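Local coordinates for mutT/nudix family protein (Listeria innocua, PDB 3I9X) that probably acts as a hydrolase of the Nudix family, this chain being the part that carries the Nudix domain, at residues T29-L34 against I118-F123; I48-R53 against W69-G74. All coordinates share one frame; numbering follows the deposited sequence.

Interaction 1: residues T29-L34 against I118-F123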
# COMPACT_ATOMS: atom_id res chain seq x y z
N THR A 29 0.92 -3.46 9.74
CA THR A 29 -0.45 -3.41 10.24
C THR A 29 -1.51 -3.15 9.15
O THR A 29 -1.21 -2.63 8.07
CB THR A 29 -0.63 -2.35 11.34
OG1 THR A 29 -0.39 -1.07 10.79
CG2 THR A 29 0.38 -2.56 12.47
N SER A 30 -2.72 -3.59 9.45
CA SER A 30 -3.91 -3.38 8.65
C SER A 30 -4.82 -2.48 9.48
O SER A 30 -5.32 -2.91 10.52
CB SER A 30 -4.58 -4.71 8.43
OG SER A 30 -5.45 -4.66 7.33
N ASP A 31 -4.96 -1.22 9.08
CA ASP A 31 -5.79 -0.24 9.82
C ASP A 31 -7.03 0.15 9.02
O ASP A 31 -6.96 0.35 7.80
CB ASP A 31 -4.92 0.97 10.16
CG ASP A 31 -3.83 0.62 11.16
OD1 ASP A 31 -4.19 0.04 12.21
OD2 ASP A 31 -2.62 0.88 10.89
N MET A 32 -8.15 0.29 9.73
CA MET A 32 -9.47 0.41 9.15
C MET A 32 -10.20 1.70 9.52
O MET A 32 -10.51 1.93 10.69
CB MET A 32 -10.35 -0.75 9.60
CG MET A 32 -9.67 -2.17 9.42
SD MET A 32 -10.86 -3.58 9.62
CE MET A 32 -12.32 -2.56 9.15
N ILE A 33 -10.47 2.52 8.53
CA ILE A 33 -11.39 3.64 8.69
C ILE A 33 -12.79 3.07 8.52
O ILE A 33 -13.23 2.74 7.40
CB ILE A 33 -11.10 4.70 7.69
CG1 ILE A 33 -9.71 5.27 7.96
CG2 ILE A 33 -12.10 5.80 7.71
CD1 ILE A 33 -9.70 6.12 9.12
N LEU A 34 -13.49 2.95 9.63
CA LEU A 34 -14.80 2.31 9.67
C LEU A 34 -15.91 3.33 9.79
O LEU A 34 -16.13 3.89 10.87
CB LEU A 34 -14.86 1.39 10.88
CG LEU A 34 -15.74 0.17 10.88
CD1 LEU A 34 -15.74 -0.41 9.48
CD2 LEU A 34 -15.19 -0.88 11.91
N ILE A 118 7.06 0.67 11.50
CA ILE A 118 5.80 -0.09 11.30
C ILE A 118 5.10 0.50 10.09
O ILE A 118 4.95 1.72 9.98
CB ILE A 118 4.92 -0.12 12.58
CG1 ILE A 118 5.65 -0.87 13.71
CG2 ILE A 118 3.61 -0.84 12.34
CD1 ILE A 118 5.19 -0.49 15.09
N ILE A 119 4.76 -0.37 9.16
CA ILE A 119 4.15 0.02 7.90
C ILE A 119 2.68 -0.36 8.01
O ILE A 119 2.35 -1.51 8.37
CB ILE A 119 4.80 -0.74 6.75
CG1 ILE A 119 6.28 -0.33 6.62
CG2 ILE A 119 4.06 -0.49 5.44
CD1 ILE A 119 7.18 -1.53 6.26
N SER A 120 1.82 0.64 7.79
CA SER A 120 0.38 0.44 7.83
C SER A 120 -0.27 0.42 6.46
O SER A 120 -0.12 1.35 5.70
CB SER A 120 -0.29 1.56 8.64
OG SER A 120 -1.66 1.61 8.31
N ARG A 121 -1.03 -0.62 6.18
CA ARG A 121 -1.90 -0.71 5.03
C ARG A 121 -3.31 -0.28 5.47
O ARG A 121 -3.95 -0.89 6.34
CB ARG A 121 -1.85 -2.15 4.49
CG ARG A 121 -2.70 -2.49 3.22
CD ARG A 121 -2.73 -1.44 2.26
NE ARG A 121 -3.10 -1.89 0.93
CZ ARG A 121 -3.27 -1.06 -0.11
NH1 ARG A 121 -3.11 0.25 0.04
NH2 ARG A 121 -3.58 -1.56 -1.31
N ALA A 122 -3.80 0.80 4.89
CA ALA A 122 -5.04 1.38 5.37
C ALA A 122 -6.22 1.12 4.42
O ALA A 122 -6.07 1.17 3.19
CB ALA A 122 -4.84 2.81 5.60
N PHE A 123 -7.35 0.79 4.99
CA PHE A 123 -8.55 0.50 4.25
C PHE A 123 -9.68 1.36 4.82
O PHE A 123 -9.63 1.70 6.02
CB PHE A 123 -8.97 -0.96 4.45
CG PHE A 123 -7.96 -2.00 3.94
CD1 PHE A 123 -8.10 -2.59 2.67
CD2 PHE A 123 -6.95 -2.46 4.77
CE1 PHE A 123 -7.22 -3.55 2.21
CE2 PHE A 123 -6.05 -3.44 4.33
CZ PHE A 123 -6.18 -3.98 3.04

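Interaction 2: residues I48-R53 against W69-G74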
# COMPACT_ATOMS: atom_id res chain seq x y z
N ILE A 48 -17.42 8.03 12.09
CA ILE A 48 -16.34 7.07 12.19
C ILE A 48 -16.27 6.39 13.57
O ILE A 48 -16.48 7.05 14.60
CB ILE A 48 -15.01 7.74 11.81
CG1 ILE A 48 -13.88 6.75 11.89
CG2 ILE A 48 -14.69 8.99 12.69
CD1 ILE A 48 -12.57 7.22 11.29
N LEU A 49 -16.02 5.07 13.58
CA LEU A 49 -15.75 4.33 14.80
C LEU A 49 -14.28 4.42 15.23
O LEU A 49 -13.35 4.06 14.49
CB LEU A 49 -16.10 2.86 14.69
CG LEU A 49 -16.25 2.15 16.04
CD1 LEU A 49 -17.60 2.47 16.72
CD2 LEU A 49 -16.10 0.59 15.92
N LEU A 50 -14.06 4.84 16.47
CA LEU A 50 -12.70 4.95 17.00
C LEU A 50 -12.63 4.37 18.39
O LEU A 50 -13.64 4.31 19.09
CB LEU A 50 -12.26 6.39 17.02
CG LEU A 50 -12.16 7.13 15.72
CD1 LEU A 50 -11.92 8.68 16.03
CD2 LEU A 50 -11.08 6.56 14.84
N ILE A 51 -11.42 3.95 18.76
CA ILE A 51 -11.18 3.21 19.96
C ILE A 51 -10.06 3.91 20.78
O ILE A 51 -8.92 4.13 20.32
CB ILE A 51 -10.76 1.77 19.63
CG1 ILE A 51 -11.83 1.08 18.74
CG2 ILE A 51 -10.50 0.97 20.92
CD1 ILE A 51 -11.48 -0.37 18.40
N LYS A 52 -10.40 4.29 22.01
CA LYS A 52 -9.40 5.03 22.83
C LYS A 52 -8.38 4.05 23.34
O LYS A 52 -8.74 3.01 23.89
CB LYS A 52 -10.10 5.72 23.96
CG LYS A 52 -9.26 6.66 24.82
CD LYS A 52 -10.09 7.09 26.02
CE LYS A 52 -10.24 8.60 26.12
NZ LYS A 52 -11.36 8.94 27.05
N ARG A 53 -7.10 4.34 23.14
CA ARG A 53 -6.05 3.50 23.72
C ARG A 53 -6.06 3.58 25.25
O ARG A 53 -6.22 4.65 25.82
CB ARG A 53 -4.69 3.88 23.20
CG ARG A 53 -4.50 3.52 21.70
CD ARG A 53 -3.12 3.90 21.23
NE ARG A 53 -2.06 3.21 21.98
CZ ARG A 53 -1.68 1.95 21.80
NH1 ARG A 53 -2.24 1.19 20.86
NH2 ARG A 53 -0.73 1.44 22.55
N TRP A 69 -7.18 8.38 20.80
CA TRP A 69 -8.11 7.64 19.93
C TRP A 69 -7.41 7.07 18.70
O TRP A 69 -6.59 7.73 18.07
CB TRP A 69 -9.26 8.59 19.53
CG TRP A 69 -10.13 8.97 20.67
CD1 TRP A 69 -10.00 10.09 21.47
CD2 TRP A 69 -11.26 8.26 21.16
NE1 TRP A 69 -10.99 10.10 22.42
CE2 TRP A 69 -11.77 8.99 22.28
CE3 TRP A 69 -11.88 7.06 20.80
CZ2 TRP A 69 -12.86 8.56 23.02
CZ3 TRP A 69 -12.99 6.63 21.54
CH2 TRP A 69 -13.48 7.40 22.63
N ALA A 70 -7.73 5.84 18.35
CA ALA A 70 -7.13 5.16 17.22
C ALA A 70 -8.23 4.49 16.39
O ALA A 70 -9.25 4.07 16.95
CB ALA A 70 -6.16 4.07 17.70
N VAL A 71 -7.98 4.35 15.09
CA VAL A 71 -8.86 3.52 14.27
C VAL A 71 -8.71 2.07 14.70
O VAL A 71 -7.66 1.66 15.16
CB VAL A 71 -8.61 3.69 12.75
CG1 VAL A 71 -8.82 5.13 12.41
CG2 VAL A 71 -7.20 3.16 12.30
N PRO A 72 -9.75 1.29 14.53
CA PRO A 72 -9.55 -0.15 14.65
C PRO A 72 -8.49 -0.70 13.68
O PRO A 72 -8.30 -0.16 12.58
CB PRO A 72 -10.90 -0.71 14.25
CG PRO A 72 -11.87 0.50 14.42
CD PRO A 72 -11.08 1.64 14.06
N GLY A 73 -7.81 -1.76 14.13
CA GLY A 73 -6.84 -2.47 13.29
C GLY A 73 -6.00 -3.41 14.11
O GLY A 73 -6.25 -3.62 15.30
N GLY A 74 -4.99 -3.99 13.49
CA GLY A 74 -4.09 -4.92 14.17
C GLY A 74 -2.91 -5.28 13.31
O GLY A 74 -2.84 -4.87 12.12

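Interaction 1: residues T29-L34 against I118-F123
Thr29, Asp31 and Ser120 meet on one face of a parallel strand pair, 29-34 beside 118-123, in the mixed sheet of the Nudix fold. Five backbone hydrogen bonds zip the pair from Thr29 N to Ile119 O (2.8 Å) to Ile33 N on Phe123 O. CA-H groups back them up: Ala122 CA, for one, approaches Asp31 O, the acceptor of Phe123 N.

The other hydrogen bonds belong to side chains. Ser120 OG gives its proton to the anti lone pair of Asp31 OD2 at 2.8 Å, while Thr29 OG1 donates to the same oxygen from above the carboxylate plane (3.0 Å). The two hydroxyls grip this buried oxygen; a glycerol, probably from the crystallisation liquor, is also hydrogen-bonded to OD2.

Between the two segments, apolar side-chain contact on this face is slight: the Thr29 and Ile118 side chains cross at about a right angle and touch through their CG2 methyls. On the face of Ser30 and Phe123, helix 82-94 packs over both residues. Ser30 OG, anti to its backbone N (chi1 -160°) and hydrogen-bonded to Ala82 O, stands 3.3 Å from Phe123 CE2, while Asp31 O lies at the edge of the same ring.

Interaction 2: residues I48-R53 against W69-G74
Lys52 lies across the indole of Trp69 where strand 43-52 meets the start of strand 69-75. Its CB sits 3.7 Å from the centroid of the six-membered ring, only 5° off the normal, a CH-pi contact over the face. CG, anti to the backbone N (chi1 -174°), is still above the ring but farther from it than CB, and CD carries the chain to a bend at chi3. CE then comes back to 4.1 Å from both Trp69 CZ2 and NE1; NZ, at the tip, has no partner in 69-74. The ring's edge faces the backbone of 48-53, with Leu50 O 3.4 Å from Trp69 CZ3, and Phe147 adds an edge-to-face ring contact.

Two backbone bonds make Ile51 and Ala70 an antiparallel hydrogen-bonded pair. Ile51 N reaches Ala70 O in the carbonyl plane at 2.8 Å, whereas Ala70 N meets Ile51 O from above its carbonyl plane. Lys52 and Trp69 follow as a non-hydrogen-bonded pair.

Beyond Ala70 the chain turns away, and side chains take over. Leu50 CD2 packs on Val71 CG1 (3.6 Å); helix 161-177 covers Val71, and its His161 ND1 hydrogen-bonds Val71 N. Pro72 CD lies 3.3 Å from Leu49 O, and Ile51 CD1 approaches Pro72 CG. The touching parts run 108° apart, so the ladder is short. Val71 and Pro72 form a short non-strand break in strand 69-75, which resumes at Gly73. Gly73 and Gly74 belong to a Pro-Gly-Gly sequence whose second glycine fits the opening glycine of the Nudix box, which runs on into helix 82-94 in this alpha/beta/alpha sandwich fold.

Both contacts are largely buried and belong to one sheet: strand 27-40, one partner in interaction 1, has 118-126 as a parallel neighbour and is antiparallel to both strands of interaction 2. Met32 N to Pro72 O (2.9 Å) and Leu34 O to Leu49 N (3.0 Å), both probable hydrogen bonds, join the two sites directly. Interaction 1 is a regular ladder with a polar cluster on one face and touches the second subunit through Ile119 and Arg121. Interaction 2 has just two backbone bonds and relies on an aromatic face and apolar packing, with partly exposed Lys52 at its margin. Helix 161-177 covers Ile33 and Val71 alike.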